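Local coordinates for conserved hypothetical protein (Sulfolobus solfataricus, PDB 2FNA) that binds ADP in a complex with magnesium and, as an archaeal AAA+ ATPase, probably couples ATP hydrolysis to an as yet undefined task, at residues Gly177-Leu182 with Thr333-Ile338; Thr247-Ile252 with Asn264-Tyr269; Ser300-Trp305 with Tyr345-Pro350. One frame throughout, in Å; residues are numbered along the deposited sequence.

Contact 1 ties the ATPase portion to the winged-helix portion, bringing the start of helix 180-186, just past central strand 171-177, against the end of helix 322-334. Contact 2 is nested between the two halves of contact 1 along the chain and packs helix 243-256 on helix 259-282 beside the ADP pocket, its centre about 24 Å from that of contact 1. Contact 3 follows contact 2, and its segments alternate with those of contact 1; their centres are about 14 Å apart, and the contacts touch where S348 meets S336 and W337. Contacts 1 and 3 thus share the probable winged-helix domain, which contact 3 closes internally while contact 1 docks it near the nucleotide site.

Contact 1: residues Gly177-Leu182 with Thr333-Ile338; sequences GSEMGL and TKHSWI
The imidazole of H335 meets E179 at its edge: ND1 donates to E179 OE2 over 3.0 Å, the oxygen lying close to the ring plane and the N-H pointing at it fairly straight (157°). The carboxylate is turned 80° against the ring, and ND1 comes in from above the carboxylate plane. L182 approaches the ring obliquely, with CD2 3.6 Å from H335 CE1, and F281 of helix 259-282 adds an edge-to-face ring contact. CG of E179, anti to its own carbonyl carbon (chi1 -65°), rests 3.4 Å from H335 O; beyond it the chain is extended, and OE2 reaches H335 ND1. E179 OE2 also accepts from a water at 2.8 Å, which in turn accepts from W337 NE1, while E179 OE1 is bonded to Q147 NE2, so several donors fix the carboxylate's rotation. Two helix ends face each other here, joining the ATPase region to the probable winged-helix region. S336, with positive phi, is the C-prime residue of a Schellman motif that ends helix 322-334, and E179 is the N-cap of helix 180-186. The first-turn amide L182 N gives a weak bond to K334 O (3.4 Å), and a second water links G181 N, weakly, to T333 O. G181 carries no side chain, and its CA lies 4.5 Å from K334 CA. K334 sends its amine to a salt bridge with D185 on helix 180-186. S336 OG is 3.1 Å from a third water, which donates to S178 O and weakly accepts from M180 N, a selenomethionine. S178 OG is bonded to E145 and to K43 of a probable Walker A loop, and the S178 side chain is about 5 Å from both ADP and magnesium.

Contact 2: residues Thr247-Ile252 with Asn264-Tyr269; sequences TYFGFI and NQTLEY. With ADP (adenosine-5'-diphosphate), chain D; EDO (1,2-ethanediol), chain G.
Y248 and Y269 stack in an interhelical contact between helices 243-256 and 259-282, consecutive in the chain; the short segments run roughly antiparallel at 140°, with axes 9.2 Å apart. The two rings form an offset stack, centroids 4.2 Å apart and planes 15° from parallel. Y269 CD2 sits over the centre of the Y248 ring, while Y248 CE1 lies over the Y269 face, displaced toward the rim. The CB bond of Y248 points toward the other helix, and CG stands anti to the backbone N (chi1 -168°). At the edge of this ring, in its plane, is T266 OG1, 3.7 Å from Y248 CD2; the same hydroxyl lies 3.3 Å from F249 CA. Q265 crosses I252 at about a right angle, its amide NE2 3.4 Å from I252 CD1. The end of F249 leads away from 264-269 and packs among L218, F222, V235, A262 and I263. T247, the residue before Y248, packs OG1 3.4 Å from ADP C1'. No hydrogen bond spans the two segments: T266 OG1 is bonded to A262 O, T247 OG1 to P243 O, and the Y269 hydroxyl weakly to an ethanediol, probably from the crystallisation liquor, leaving cohesion to ring stacking and van der Waals packing.

Contact 3: residues Ser300-Trp305 with Tyr345-Pro350; sequences SKCGKW and YCPSEP
G303 and Y345 exchange two backbone hydrogen bonds, forming a single antiparallel hydrogen-bonded bridge. Y345 N donates to G303 O over 2.9 Å, and in return G303 N donates to Y345 O at 3.3 Å. The latter oxygen also takes a CA-H...O contact from C302, whose CA is 3.3 Å away, so two neighbouring residues converge on one carbonyl. G303 O lies in the plane of the Y345 ring at its edge, 3.8 Å from CD1. The sulfurs of C302 and C346 are 3.1 Å apart, too far for a disulfide and short for ordinary packing, a closeness best treated as doubtful. P347 CG touches the S300 backbone, 3.8 Å from S300 O. W305 and Y345 lie side by side, pointing the same way, with Y345 OH 4.1 Å from W305 CE3 near the indole plane. Polar groups at the margins find partners beyond the pair of segments. S300 OG is bonded to S353 O and S357 OG near the C-terminus, and K304 N is taken by D307 OD2 at the start of helix 305-316. E349, the N-cap of helix 350-355, caps L351 N with OE1 and accepts from W245 NE1 with OE2. S348 OG is bonded to S336 O. The segment 300-305, between helices 289-299 and 305-316, lies where a winged helix commonly has its first strand, although here it makes only a single bridge; strands 338-340 and 345-347 are consistent with the wing hairpin. The other edge of strand 345-347 pairs with strand 338-340, C346 bonding to I339; W305 and Y345 both pack on L329 of helix 322-334, and P347 rests on I352 and S353 of helix 350-355.

Contact 1: residues Gly177-Leu182 with Thr333-Ile338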
loop_
_atom_site.group_PDB
_atom_site.type_symbol
_atom_site.label_atom_id
_atom_site.label_comp_id
_atom_site.label_asym_id
_atom_site.label_seq_id
_atom_site.Cartn_x
_atom_site.Cartn_y
_atom_site.Cartn_z
ATOM N N GLY A 177 -0.641 3.524 -1.912
ATOM C CA GLY A 177 -0.798 2.354 -2.758
ATOM C C GLY A 177 0.471 1.638 -3.076
ATOM O O GLY A 177 1.444 2.247 -3.539
ATOM N N SER A 178 0.454 0.327 -2.886
ATOM C CA SER A 178 1.592 -0.510 -3.216
ATOM C C SER A 178 1.665 -0.821 -4.697
ATOM O O SER A 178 2.675 -1.320 -5.150
ATOM C CB SER A 178 1.544 -1.827 -2.429
ATOM O OG SER A 178 1.751 -1.565 -1.041
ATOM N N GLU A 179 0.570 -0.567 -5.428
ATOM C CA GLU A 179 0.433 -0.882 -6.844
ATOM C C GLU A 179 0.228 0.485 -7.513
ATOM O O GLU A 179 -0.898 0.958 -7.668
ATOM C CB GLU A 179 -0.790 -1.792 -7.081
ATOM C CG GLU A 179 -0.698 -3.191 -6.438
ATOM C CD GLU A 179 -2.067 -3.895 -6.299
ATOM O OE1 GLU A 179 -3.049 -3.272 -5.795
ATOM O OE2 GLU A 179 -2.159 -5.099 -6.649
HETATM N N MSE A 180 1.324 1.122 -7.887
HETATM C CA MSE A 180 1.291 2.537 -8.278
HETATM C C MSE A 180 0.361 2.816 -9.451
HETATM O O MSE A 180 -0.451 3.708 -9.386
HETATM C CB MSE A 180 2.683 3.017 -8.639
HETATM C CG MSE A 180 2.814 4.546 -8.723
HETATM SE SE MSE A 180 4.630 4.971 -9.346
HETATM C CE MSE A 180 5.151 3.380 -10.423
ATOM N N GLY A 181 0.506 2.053 -10.521
ATOM C CA GLY A 181 -0.287 2.265 -11.716
ATOM C C GLY A 181 -1.764 2.095 -11.424
ATOM O O GLY A 181 -2.570 2.842 -11.953
ATOM N N LEU A 182 -2.122 1.107 -10.600
ATOM C CA LEU A 182 -3.520 0.840 -10.296
ATOM C C LEU A 182 -4.115 1.973 -9.482
ATOM O O LEU A 182 -5.269 2.326 -9.686
ATOM C CB LEU A 182 -3.713 -0.524 -9.593
ATOM C CG LEU A 182 -5.178 -0.986 -9.465
ATOM C CD1 LEU A 182 -5.752 -1.307 -10.851
ATOM C CD2 LEU A 182 -5.338 -2.202 -8.535
ATOM N N THR A 333 2.859 -5.024 -14.619
ATOM C CA THR A 333 3.465 -3.708 -14.359
ATOM C C THR A 333 2.553 -2.808 -13.514
ATOM O O THR A 333 3.030 -2.110 -12.599
ATOM C CB THR A 333 3.823 -2.995 -15.662
ATOM O OG1 THR A 333 4.692 -3.825 -16.433
ATOM C CG2 THR A 333 4.525 -1.707 -15.400
ATOM N N LYS A 334 1.252 -2.815 -13.815
ATOM C CA LYS A 334 0.288 -1.974 -13.076
ATOM C C LYS A 334 0.189 -2.393 -11.621
ATOM O O LYS A 334 -0.081 -1.571 -10.764
ATOM C CB LYS A 334 -1.119 -2.074 -13.677
ATOM C CG LYS A 334 -1.261 -1.512 -15.072
ATOM C CD LYS A 334 -1.836 -0.104 -15.075
ATOM C CE LYS A 334 -2.687 0.109 -16.312
ATOM N NZ LYS A 334 -2.888 1.560 -16.529
ATOM N N HIS A 335 0.336 -3.694 -11.370
ATOM C CA HIS A 335 0.213 -4.265 -10.052
ATOM C C HIS A 335 1.610 -4.394 -9.369
ATOM O O HIS A 335 1.717 -4.860 -8.233
ATOM C CB HIS A 335 -0.562 -5.595 -10.098
ATOM C CG HIS A 335 -2.017 -5.433 -10.431
ATOM N ND1 HIS A 335 -3.008 -5.433 -9.467
ATOM C CD2 HIS A 335 -2.647 -5.242 -11.618
ATOM C CE1 HIS A 335 -4.181 -5.261 -10.047
ATOM N NE2 HIS A 335 -3.989 -5.136 -11.346
ATOM N N SER A 336 2.640 -3.867 -10.030
ATOM C CA SER A 336 3.986 -3.688 -9.451
ATOM C C SER A 336 4.730 -5.014 -9.206
ATOM O O SER A 336 5.603 -5.106 -8.330
ATOM C CB SER A 336 3.909 -2.829 -8.200
ATOM O OG SER A 336 3.634 -1.486 -8.556
ATOM N N TRP A 337 4.457 -6.013 -10.048
ATOM C CA TRP A 337 5.172 -7.295 -9.963
ATOM C C TRP A 337 6.486 -7.197 -10.688
ATOM O O TRP A 337 7.515 -7.733 -10.218
ATOM C CB TRP A 337 4.321 -8.447 -10.510
ATOM C CG TRP A 337 3.307 -8.780 -9.547
ATOM C CD1 TRP A 337 2.019 -8.337 -9.516
ATOM C CD2 TRP A 337 3.495 -9.563 -8.376
ATOM N NE1 TRP A 337 1.380 -8.839 -8.417
ATOM C CE2 TRP A 337 2.270 -9.583 -7.688
ATOM C CE3 TRP A 337 4.579 -10.269 -7.847
ATOM C CZ2 TRP A 337 2.101 -10.279 -6.497
ATOM C CZ3 TRP A 337 4.415 -10.948 -6.672
ATOM C CH2 TRP A 337 3.194 -10.955 -6.002
ATOM N N ILE A 338 6.441 -6.489 -11.819
ATOM C CA ILE A 338 7.617 -6.205 -12.624
ATOM C C ILE A 338 7.766 -4.715 -12.930
ATOM O O ILE A 338 6.860 -3.920 -12.689
ATOM C CB ILE A 338 7.600 -7.036 -13.929
ATOM C CG1 ILE A 338 6.459 -6.624 -14.877
ATOM C CG2 ILE A 338 7.480 -8.527 -13.586
ATOM C CD1 ILE A 338 6.397 -7.440 -16.184
HETATM O O HOH W 1 4.289 0.613 -6.402
HETATM O O HOH W 2 -1.012 -7.613 -7.104
HETATM O O HOH W 3 2.904 0.790 -11.933
#

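Contact 2: residues Thr247-Ile252 with Asn264-Tyr269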
loop_
_atom_site.group_PDB
_atom_site.type_symbol
_atom_site.label_atom_id
_atom_site.label_comp_id
_atom_site.label_asym_id
_atom_site.label_seq_id
_atom_site.Cartn_x
_atom_site.Cartn_y
_atom_site.Cartn_z
ATOM N N THR A 247 13.866 -5.885 8.181
ATOM C CA THR A 247 13.274 -5.840 9.521
ATOM C C THR A 247 13.043 -7.234 10.112
ATOM O O THR A 247 13.383 -7.467 11.259
ATOM C CB THR A 247 11.921 -5.087 9.485
ATOM O OG1 THR A 247 12.113 -3.770 8.976
ATOM C CG2 THR A 247 11.248 -4.958 10.882
ATOM N N TYR A 248 12.400 -8.117 9.345
ATOM C CA TYR A 248 12.167 -9.491 9.750
ATOM C C TYR A 248 13.499 -10.200 10.037
ATOM O O TYR A 248 13.651 -10.758 11.074
ATOM C CB TYR A 248 11.427 -10.236 8.638
ATOM C CG TYR A 248 10.886 -11.588 9.046
ATOM C CD1 TYR A 248 9.645 -11.692 9.663
ATOM C CD2 TYR A 248 11.598 -12.761 8.799
ATOM C CE1 TYR A 248 9.127 -12.941 10.041
ATOM C CE2 TYR A 248 11.084 -13.999 9.179
ATOM C CZ TYR A 248 9.850 -14.084 9.797
ATOM O OH TYR A 248 9.308 -15.336 10.207
ATOM N N PHE A 249 14.466 -10.114 9.115
ATOM C CA PHE A 249 15.808 -10.639 9.336
ATOM C C PHE A 249 16.389 -10.154 10.646
ATOM O O PHE A 249 16.928 -10.920 11.406
ATOM C CB PHE A 249 16.789 -10.233 8.226
ATOM C CG PHE A 249 18.222 -10.512 8.598
ATOM C CD1 PHE A 249 18.743 -11.801 8.478
ATOM C CD2 PHE A 249 19.029 -9.519 9.123
ATOM C CE1 PHE A 249 20.019 -12.084 8.863
ATOM C CE2 PHE A 249 20.323 -9.808 9.503
ATOM C CZ PHE A 249 20.811 -11.103 9.381
ATOM N N GLY A 250 16.312 -8.845 10.892
ATOM C CA GLY A 250 16.879 -8.282 12.099
ATOM C C GLY A 250 16.206 -8.874 13.312
ATOM O O GLY A 250 16.857 -9.216 14.277
ATOM N N PHE A 251 14.893 -9.045 13.238
ATOM C CA PHE A 251 14.160 -9.611 14.346
ATOM C C PHE A 251 14.615 -11.058 14.596
ATOM O O PHE A 251 14.931 -11.423 15.733
ATOM C CB PHE A 251 12.640 -9.549 14.111
ATOM C CG PHE A 251 11.844 -10.093 15.278
ATOM C CD1 PHE A 251 11.732 -11.453 15.476
ATOM C CD2 PHE A 251 11.261 -9.241 16.196
ATOM C CE1 PHE A 251 11.062 -11.983 16.593
ATOM C CE2 PHE A 251 10.583 -9.748 17.294
ATOM C CZ PHE A 251 10.473 -11.129 17.484
ATOM N N ILE A 252 14.646 -11.869 13.539
ATOM C CA ILE A 252 15.021 -13.265 13.668
ATOM C C ILE A 252 16.447 -13.413 14.149
ATOM O O ILE A 252 16.732 -14.250 15.011
ATOM C CB ILE A 252 14.843 -14.070 12.346
ATOM C CG1 ILE A 252 13.382 -14.065 11.887
ATOM C CG2 ILE A 252 15.298 -15.499 12.536
ATOM C CD1 ILE A 252 12.421 -14.612 12.893
ATOM N N ASN A 264 17.873 -17.787 6.038
ATOM C CA ASN A 264 17.039 -18.797 5.426
ATOM C C ASN A 264 15.595 -18.639 5.880
ATOM O O ASN A 264 14.677 -18.774 5.084
ATOM C CB ASN A 264 17.564 -20.208 5.731
ATOM C CG ASN A 264 18.828 -20.550 4.944
ATOM O OD1 ASN A 264 18.994 -20.139 3.793
ATOM N ND2 ASN A 264 19.720 -21.310 5.563
ATOM N N GLN A 265 15.394 -18.358 7.160
ATOM C CA GLN A 265 14.037 -18.138 7.651
ATOM C C GLN A 265 13.366 -16.927 6.978
ATOM O O GLN A 265 12.154 -16.951 6.664
ATOM C CB GLN A 265 14.032 -17.977 9.171
ATOM C CG GLN A 265 12.645 -17.740 9.732
ATOM C CD GLN A 265 12.512 -18.184 11.176
ATOM O OE1 GLN A 265 13.333 -18.946 11.683
ATOM N NE2 GLN A 265 11.461 -17.714 11.841
ATOM N N THR A 266 14.144 -15.879 6.735
ATOM C CA THR A 266 13.618 -14.666 6.067
ATOM C C THR A 266 13.244 -14.958 4.628
ATOM O O THR A 266 12.146 -14.612 4.167
ATOM C CB THR A 266 14.632 -13.518 6.069
ATOM O OG1 THR A 266 14.969 -13.164 7.416
ATOM C CG2 THR A 266 14.041 -12.297 5.380
ATOM N N LEU A 267 14.170 -15.587 3.921
ATOM C CA LEU A 267 13.895 -16.078 2.570
ATOM C C LEU A 267 12.669 -16.961 2.482
ATOM O O LEU A 267 11.839 -16.763 1.599
ATOM C CB LEU A 267 15.102 -16.800 2.029
ATOM C CG LEU A 267 16.324 -15.894 1.839
ATOM C CD1 LEU A 267 17.459 -16.711 1.231
ATOM C CD2 LEU A 267 16.024 -14.699 0.968
ATOM N N GLU A 268 12.506 -17.914 3.397
ATOM C CA GLU A 268 11.349 -18.818 3.301
ATOM C C GLU A 268 10.035 -18.098 3.614
ATOM O O GLU A 268 9.013 -18.355 2.962
ATOM C CB GLU A 268 11.515 -20.075 4.177
ATOM C CG GLU A 268 12.778 -20.898 3.897
ATOM C CD GLU A 268 12.969 -21.303 2.415
ATOM O OE1 GLU A 268 11.973 -21.704 1.754
ATOM O OE2 GLU A 268 14.136 -21.233 1.930
ATOM N N TYR A 269 10.062 -17.189 4.598
ATOM C CA TYR A 269 8.918 -16.356 4.933
ATOM C C TYR A 269 8.551 -15.427 3.770
ATOM O O TYR A 269 7.368 -15.319 3.406
ATOM C CB TYR A 269 9.160 -15.546 6.233
ATOM C CG TYR A 269 8.185 -14.393 6.456
ATOM C CD1 TYR A 269 6.844 -14.623 6.761
ATOM C CD2 TYR A 269 8.614 -13.067 6.376
ATOM C CE1 TYR A 269 5.955 -13.563 6.942
ATOM C CE2 TYR A 269 7.744 -12.016 6.580
ATOM C CZ TYR A 269 6.413 -12.270 6.860
ATOM O OH TYR A 269 5.543 -11.212 7.049
HETATM P PB ADP D . 3.997 -0.927 3.581
HETATM O O1B ADP D . 4.729 -0.023 2.641
HETATM O O2B ADP D . 3.828 -2.328 3.002
HETATM O O3B ADP D . 2.771 -0.376 4.229
HETATM P PA ADP D . 4.908 -1.212 6.376
HETATM O O1A ADP D . 4.744 0.119 7.038
HETATM O O2A ADP D . 3.800 -2.128 6.690
HETATM O O3A ADP D . 5.138 -1.175 4.766
HETATM O "O5'" ADP D . 6.357 -1.729 6.772
HETATM C "C5'" ADP D . 6.807 -3.063 6.482
HETATM C "C4'" ADP D . 7.681 -3.575 7.625
HETATM O "O4'" ADP D . 8.958 -2.966 7.619
HETATM C "C3'" ADP D . 7.137 -3.310 8.994
HETATM O "O3'" ADP D . 7.645 -4.347 9.860
HETATM C "C2'" ADP D . 7.782 -2.005 9.405
HETATM O "O2'" ADP D . 7.900 -1.868 10.813
HETATM C "C1'" ADP D . 9.136 -2.164 8.772
HETATM N N9 ADP D . 9.767 -0.934 8.307
HETATM C C8 ADP D . 9.660 -0.414 7.065
HETATM N N7 ADP D . 10.419 0.676 6.953
HETATM C C5 ADP D . 11.011 0.880 8.154
HETATM C C6 ADP D . 11.955 1.855 8.742
HETATM N N6 ADP D . 12.410 2.891 8.008
HETATM N N1 ADP D . 12.354 1.682 10.035
HETATM C C2 ADP D . 11.924 0.649 10.783
HETATM N N3 ADP D . 11.073 -0.280 10.313
HETATM C C4 ADP D . 10.607 -0.209 9.035
HETATM C C1 EDO G . 7.252 -7.387 6.524
HETATM O O1 EDO G . 6.150 -8.031 5.858
HETATM C C2 EDO G . 7.769 -8.254 7.681
HETATM O O2 EDO G . 7.871 -7.470 8.878
#

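Contact 3: residues Ser300-Trp305 with Tyr345-Pro350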
loop_
_atom_site.group_PDB
_atom_site.type_symbol
_atom_site.label_atom_id
_atom_site.label_comp_id
_atom_site.label_asym_id
_atom_site.label_seq_id
_atom_site.Cartn_x
_atom_site.Cartn_y
_atom_site.Cartn_z
ATOM N N SER A 300 12.291 -14.012 -13.918
ATOM C CA SER A 300 13.010 -14.071 -12.640
ATOM C C SER A 300 14.432 -13.500 -12.728
ATOM O O SER A 300 14.828 -12.696 -11.895
ATOM C CB SER A 300 13.054 -15.516 -12.110
ATOM O OG SER A 300 13.810 -15.618 -10.905
ATOM N N LYS A 301 15.194 -13.919 -13.736
ATOM C CA LYS A 301 16.550 -13.373 -13.966
ATOM C C LYS A 301 16.492 -12.250 -14.997
ATOM O O LYS A 301 17.503 -11.914 -15.607
ATOM C CB LYS A 301 17.515 -14.468 -14.443
ATOM C CG LYS A 301 17.866 -15.528 -13.398
ATOM N N CYS A 302 15.297 -11.674 -15.165
ATOM C CA CYS A 302 14.965 -10.660 -16.173
ATOM C C CYS A 302 14.955 -11.230 -17.570
ATOM O O CYS A 302 15.510 -12.300 -17.821
ATOM C CB CYS A 302 15.895 -9.446 -16.108
ATOM S SG CYS A 302 16.261 -8.934 -14.441
ATOM N N GLY A 303 14.304 -10.506 -18.469
ATOM C CA GLY A 303 14.202 -10.920 -19.864
ATOM C C GLY A 303 13.491 -9.898 -20.730
ATOM O O GLY A 303 12.939 -8.911 -20.229
ATOM N N LYS A 304 13.513 -10.137 -22.039
ATOM C CA LYS A 304 12.837 -9.260 -22.997
ATOM C C LYS A 304 11.533 -9.909 -23.459
ATOM O O LYS A 304 11.283 -11.086 -23.180
ATOM C CB LYS A 304 13.764 -8.994 -24.186
ATOM C CG LYS A 304 15.076 -8.278 -23.807
ATOM C CD LYS A 304 16.263 -8.736 -24.656
ATOM C CE LYS A 304 17.130 -7.561 -25.120
ATOM N NZ LYS A 304 16.495 -6.797 -26.246
ATOM N N TRP A 305 10.702 -9.121 -24.139
ATOM C CA TRP A 305 9.484 -9.596 -24.810
ATOM C C TRP A 305 9.670 -10.927 -25.522
ATOM O O TRP A 305 8.860 -11.839 -25.354
ATOM C CB TRP A 305 9.057 -8.569 -25.843
ATOM C CG TRP A 305 7.796 -8.884 -26.552
ATOM C CD1 TRP A 305 7.619 -9.774 -27.579
ATOM C CD2 TRP A 305 6.524 -8.284 -26.322
ATOM N NE1 TRP A 305 6.309 -9.774 -27.986
ATOM C CE2 TRP A 305 5.614 -8.866 -27.230
ATOM C CE3 TRP A 305 6.061 -7.312 -25.435
ATOM C CZ2 TRP A 305 4.272 -8.505 -27.272
ATOM C CZ3 TRP A 305 4.728 -6.957 -25.476
ATOM C CH2 TRP A 305 3.850 -7.552 -26.386
ATOM N N TYR A 345 12.451 -6.463 -18.697
ATOM C CA TYR A 345 11.488 -6.482 -17.600
ATOM C C TYR A 345 12.141 -7.215 -16.429
ATOM O O TYR A 345 12.713 -8.294 -16.608
ATOM C CB TYR A 345 10.214 -7.222 -18.003
ATOM C CG TYR A 345 9.440 -6.621 -19.146
ATOM C CD1 TYR A 345 9.770 -6.914 -20.472
ATOM C CD2 TYR A 345 8.347 -5.795 -18.916
ATOM C CE1 TYR A 345 9.039 -6.373 -21.536
ATOM C CE2 TYR A 345 7.609 -5.250 -19.969
ATOM C CZ TYR A 345 7.962 -5.538 -21.275
ATOM O OH TYR A 345 7.232 -5.000 -22.320
ATOM N N CYS A 346 12.039 -6.637 -15.237
ATOM C CA CYS A 346 12.619 -7.217 -14.037
ATOM C C CYS A 346 11.589 -7.282 -12.935
ATOM O O CYS A 346 10.765 -6.369 -12.831
ATOM C CB CYS A 346 13.780 -6.361 -13.534
ATOM S SG CYS A 346 15.067 -6.044 -14.786
ATOM N N PRO A 347 11.657 -8.337 -12.084
ATOM C CA PRO A 347 10.846 -8.345 -10.871
ATOM C C PRO A 347 11.149 -7.088 -10.102
ATOM O O PRO A 347 12.270 -6.609 -10.160
ATOM C CB PRO A 347 11.340 -9.588 -10.140
ATOM C CG PRO A 347 11.763 -10.505 -11.261
ATOM C CD PRO A 347 12.474 -9.559 -12.169
ATOM N N SER A 348 10.151 -6.539 -9.422
ATOM C CA SER A 348 10.283 -5.235 -8.831
ATOM C C SER A 348 11.194 -5.196 -7.583
ATOM O O SER A 348 11.570 -4.132 -7.125
ATOM C CB SER A 348 8.887 -4.715 -8.544
ATOM O OG SER A 348 8.212 -5.614 -7.684
ATOM N N GLU A 349 11.518 -6.354 -7.015
ATOM C CA GLU A 349 12.549 -6.470 -5.975
ATOM C C GLU A 349 13.128 -7.918 -5.940
ATOM O O GLU A 349 12.511 -8.844 -6.438
ATOM C CB GLU A 349 12.003 -6.017 -4.608
ATOM C CG GLU A 349 10.909 -6.877 -4.009
ATOM C CD GLU A 349 11.405 -7.915 -2.990
ATOM O OE1 GLU A 349 12.634 -7.981 -2.671
ATOM O OE2 GLU A 349 10.542 -8.672 -2.518
ATOM N N PRO A 350 14.334 -8.096 -5.387
ATOM C CA PRO A 350 15.084 -9.340 -5.475
ATOM C C PRO A 350 14.378 -10.581 -4.969
ATOM O O PRO A 350 14.559 -11.653 -5.517
ATOM C CB PRO A 350 16.275 -9.071 -4.572
ATOM C CG PRO A 350 16.435 -7.620 -4.625
ATOM C CD PRO A 350 15.105 -7.064 -4.683
#